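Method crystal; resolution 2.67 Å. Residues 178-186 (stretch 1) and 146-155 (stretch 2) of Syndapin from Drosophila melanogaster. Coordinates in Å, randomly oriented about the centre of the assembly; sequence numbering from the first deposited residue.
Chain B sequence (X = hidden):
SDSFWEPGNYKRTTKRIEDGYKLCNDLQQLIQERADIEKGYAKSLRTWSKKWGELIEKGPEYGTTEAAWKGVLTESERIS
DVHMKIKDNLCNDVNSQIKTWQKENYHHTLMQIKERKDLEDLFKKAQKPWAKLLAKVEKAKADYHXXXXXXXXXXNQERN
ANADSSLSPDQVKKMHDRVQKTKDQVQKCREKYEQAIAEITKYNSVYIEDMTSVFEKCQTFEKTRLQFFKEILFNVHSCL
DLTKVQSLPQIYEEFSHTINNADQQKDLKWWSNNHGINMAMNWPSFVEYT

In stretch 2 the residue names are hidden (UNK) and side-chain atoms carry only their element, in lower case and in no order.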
# COMPACT_ATOMS: atom_id res chain seq x y z
N ARG B 178 16.56 28.25 -79.80
CA ARG B 178 16.33 27.92 -78.40
C ARG B 178 14.88 28.09 -78.00
O ARG B 178 14.34 27.22 -77.38
CB ARG B 178 17.16 28.79 -77.51
CG ARG B 178 18.24 28.09 -76.78
CD ARG B 178 18.80 29.05 -75.73
NE ARG B 178 20.26 28.97 -75.63
CZ ARG B 178 21.00 29.61 -74.71
NH1 ARG B 178 20.41 30.39 -73.80
NH2 ARG B 178 22.33 29.47 -74.71
N VAL B 179 14.26 29.20 -78.37
CA VAL B 179 12.84 29.44 -78.04
C VAL B 179 11.96 28.31 -78.54
O VAL B 179 11.25 27.70 -77.79
CB VAL B 179 12.33 30.79 -78.60
CG1 VAL B 179 10.82 30.87 -78.56
CG2 VAL B 179 12.95 31.96 -77.84
N GLN B 180 12.00 28.05 -79.83
CA GLN B 180 11.21 27.00 -80.44
C GLN B 180 11.49 25.59 -79.84
O GLN B 180 10.61 24.74 -79.83
CB GLN B 180 11.47 27.05 -81.96
CG GLN B 180 10.70 26.04 -82.82
CD GLN B 180 9.18 26.29 -82.82
OE1 GLN B 180 8.68 27.23 -82.17
NE2 GLN B 180 8.44 25.45 -83.57
N LYS B 181 12.72 25.37 -79.37
CA LYS B 181 13.19 24.08 -78.85
C LYS B 181 12.74 23.96 -77.42
O LYS B 181 12.54 22.86 -76.90
CB LYS B 181 14.73 24.00 -78.87
CG LYS B 181 15.39 22.63 -79.30
CD LYS B 181 14.76 21.30 -78.72
CE LYS B 181 15.23 20.92 -77.29
NZ LYS B 181 16.70 20.59 -77.17
N THR B 182 12.62 25.09 -76.75
CA THR B 182 12.22 25.05 -75.39
C THR B 182 10.71 25.03 -75.32
O THR B 182 10.17 24.63 -74.31
CB THR B 182 12.76 26.22 -74.58
OG1 THR B 182 12.29 27.44 -75.14
CG2 THR B 182 14.31 26.19 -74.49
N LYS B 183 10.01 25.44 -76.36
CA LYS B 183 8.58 25.24 -76.29
C LYS B 183 8.13 23.90 -76.83
O LYS B 183 7.01 23.48 -76.59
CB LYS B 183 7.80 26.41 -76.85
CG LYS B 183 8.15 26.84 -78.23
CD LYS B 183 7.54 28.23 -78.52
CE LYS B 183 7.78 29.20 -77.37
NZ LYS B 183 7.40 30.59 -77.73
N ASP B 184 9.02 23.20 -77.54
CA ASP B 184 8.88 21.76 -77.70
C ASP B 184 8.92 21.14 -76.31
O ASP B 184 8.18 20.20 -76.04
CB ASP B 184 10.04 21.14 -78.46
CG ASP B 184 10.13 21.61 -79.88
OD1 ASP B 184 9.07 21.94 -80.48
OD2 ASP B 184 11.27 21.62 -80.43
N GLN B 185 9.83 21.65 -75.46
CA GLN B 185 10.04 21.15 -74.11
C GLN B 185 8.80 21.31 -73.22
O GLN B 185 8.32 20.34 -72.68
CB GLN B 185 11.29 21.77 -73.47
CG GLN B 185 12.58 21.08 -73.83
CD GLN B 185 12.41 19.59 -73.91
OE1 GLN B 185 11.88 19.06 -74.89
NE2 GLN B 185 12.84 18.88 -72.86
N VAL B 186 8.28 22.53 -73.10
CA VAL B 186 7.00 22.75 -72.44
C VAL B 186 5.90 21.74 -72.83
O VAL B 186 5.07 21.34 -72.00
CB VAL B 186 6.50 24.17 -72.66
CG1 VAL B 186 5.00 24.31 -72.28
CG2 VAL B 186 7.34 25.10 -71.84
N UNK B 146 10.51 23.17 -64.88
CA UNK B 146 11.77 23.79 -65.25
C UNK B 146 11.83 24.00 -66.76
O UNK B 146 12.55 24.86 -67.25
o UNK B 146 13.19 21.86 -65.40
c UNK B 146 12.99 23.05 -64.70
N UNK B 147 11.04 23.23 -67.49
CA UNK B 147 10.85 23.52 -68.89
C UNK B 147 10.01 24.78 -69.08
O UNK B 147 10.21 25.52 -70.02
c UNK B 147 10.23 22.35 -69.61
N UNK B 148 9.06 25.02 -68.18
CA UNK B 148 8.23 26.22 -68.27
C UNK B 148 9.07 27.45 -68.00
O UNK B 148 8.95 28.47 -68.68
c UNK B 148 7.09 26.17 -67.26
s UNK B 148 5.65 25.27 -67.81
N UNK B 149 9.89 27.33 -66.96
CA UNK B 149 10.78 28.38 -66.57
C UNK B 149 11.76 28.69 -67.69
O UNK B 149 11.88 29.84 -68.06
n UNK B 149 15.28 28.82 -62.66
c UNK B 149 11.90 29.23 -64.42
c UNK B 149 11.53 28.01 -65.29
c UNK B 149 14.26 28.58 -63.74
c UNK B 149 12.84 28.88 -63.25
N UNK B 150 12.45 27.68 -68.22
CA UNK B 150 13.37 27.94 -69.32
C UNK B 150 12.66 28.79 -70.38
O UNK B 150 12.96 29.98 -70.58
o UNK B 150 14.25 25.68 -69.00
c UNK B 150 15.20 26.95 -70.77
c UNK B 150 13.93 26.65 -69.99
N UNK B 151 11.68 28.19 -71.03
CA UNK B 151 10.93 28.83 -72.08
C UNK B 151 10.52 30.28 -71.82
O UNK B 151 10.34 31.03 -72.76
c UNK B 151 9.70 27.99 -72.38
o UNK B 151 7.78 30.02 -73.30
c UNK B 151 7.83 28.86 -73.78
o UNK B 151 6.84 28.25 -74.27
c UNK B 151 9.15 28.13 -73.77
N UNK B 152 10.36 30.70 -70.57
CA UNK B 152 9.92 32.07 -70.30
C UNK B 152 11.09 33.05 -70.29
O UNK B 152 10.93 34.24 -70.51
c UNK B 152 6.95 31.51 -67.74
c UNK B 152 6.23 33.29 -66.12
n UNK B 152 5.91 34.56 -65.91
n UNK B 152 6.18 32.44 -65.08
n UNK B 152 6.57 32.88 -67.35
c UNK B 152 7.73 31.45 -69.08
c UNK B 152 9.12 32.14 -69.00
N UNK B 153 12.29 32.52 -70.04
CA UNK B 153 13.50 33.31 -69.95
C UNK B 153 14.25 33.21 -71.27
O UNK B 153 15.26 33.88 -71.47
c UNK B 153 14.38 32.78 -68.84
o UNK B 153 14.93 31.55 -69.25
N UNK B 154 13.75 32.35 -72.15
CA UNK B 154 14.36 32.17 -73.44
C UNK B 154 13.64 33.09 -74.39
O UNK B 154 14.26 33.66 -75.30
c UNK B 154 14.24 30.71 -73.90
N UNK B 155 12.33 33.23 -74.19
CA UNK B 155 11.53 34.13 -74.99
C UNK B 155 11.84 35.55 -74.58
O UNK B 155 11.52 36.48 -75.28
o UNK B 155 9.69 33.53 -73.54
c UNK B 155 9.58 32.70 -75.77
c UNK B 155 10.01 33.86 -74.88

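Residues 146–155 form a helical segment that packs against the helix of residues 178–186, and each side chain can be assigned from its atoms. Position 146 carries one carbon followed by one oxygen, the pattern of a serine. Its side chain is out of reach of stretch 1, and the residue is Ser146.

Position 147 has a single side-chain carbon; the bond to it from CA points toward stretch 1, and the carbon lies 4.0 Å from CB of Gln185. One carbon with nothing beyond it defines Ala147. At position 148 a carbon is followed by sulfur, and the sulfur lies 4.4 Å from CG2 of Val186, a loose apolar contact. No further carbon follows, which excludes methionine and leaves Cys148.

Position 149 bears four carbons in a row ending in nitrogen; its CA-to-CB bond points away from stretch 1 and the residue is exposed. This is Lys149. At position 150 the first carbon carries one oxygen and one carbon, and this branch carbon lies 3.9 Å from CG2 of Thr182. The branching is that of threonine, Thr150. Its OG1 donates a hydrogen bond of 2.6 Å to O of Ser146, one turn earlier, so the hydroxyl is satisfied within its own helix.

Position 151 has three carbons, the third carrying two oxygens. Its second carbon lies 3.5 Å from OG1 of Thr182, and one of its oxygens comes within 3.3 Å of CB of Lys183. The count separates it from aspartate, which has one carbon fewer, and the terminal pair of oxygens marks a carboxylate: Glu151. The NZ of Lys183 remains 4.2 Å from OE2 of Glu151, so the opposite charges are near each other but beyond salt-bridge distance.

Position 152 shows three carbons, a nitrogen, and then a carbon carrying two more nitrogens, and its CA-to-CB bond points away from stretch 1; this is the guanidinium chain of Arg152. Position 153, one carbon then one oxygen, makes no contact with stretch 1 and is Ser153; its OG donates to O of Thr150 at 2.8 Å.

Position 154 again has one carbon, 4.0 Å from OG1 of Thr182 and 4.3 Å from CG2 of Val179. It is Ala154, whose backbone O also sits 3.3 Å from CG2 of Val179. At position 155 one carbon carries an oxygen and a carbon, and this branch carbon lies 3.6 Å from both CG1 of Val179 and NZ of Lys183. The residue is Thr155, and its OG1 donates to O of Glu151 at 2.7 Å.

The two helices run nearly antiparallel, at 156°, with axes 8.4 Å apart at closest approach. Ala147 and Ala154 are small and buried, and they flank Glu151 in the register: CA atoms pair as Val186 with Ala147, Thr182 with Glu151, and Val179 with Ala154, separated by 5.2 to 5.6 Å. No hydrogen bond crosses the interface. Close packing, burying 484 Å² in total, therefore characterizes the contact, with valine methyls resting against alanine and backbone surfaces and Glu151 lying alongside Thr182 and Lys183.

Stretch 2 (146-155) SACKTERSAT
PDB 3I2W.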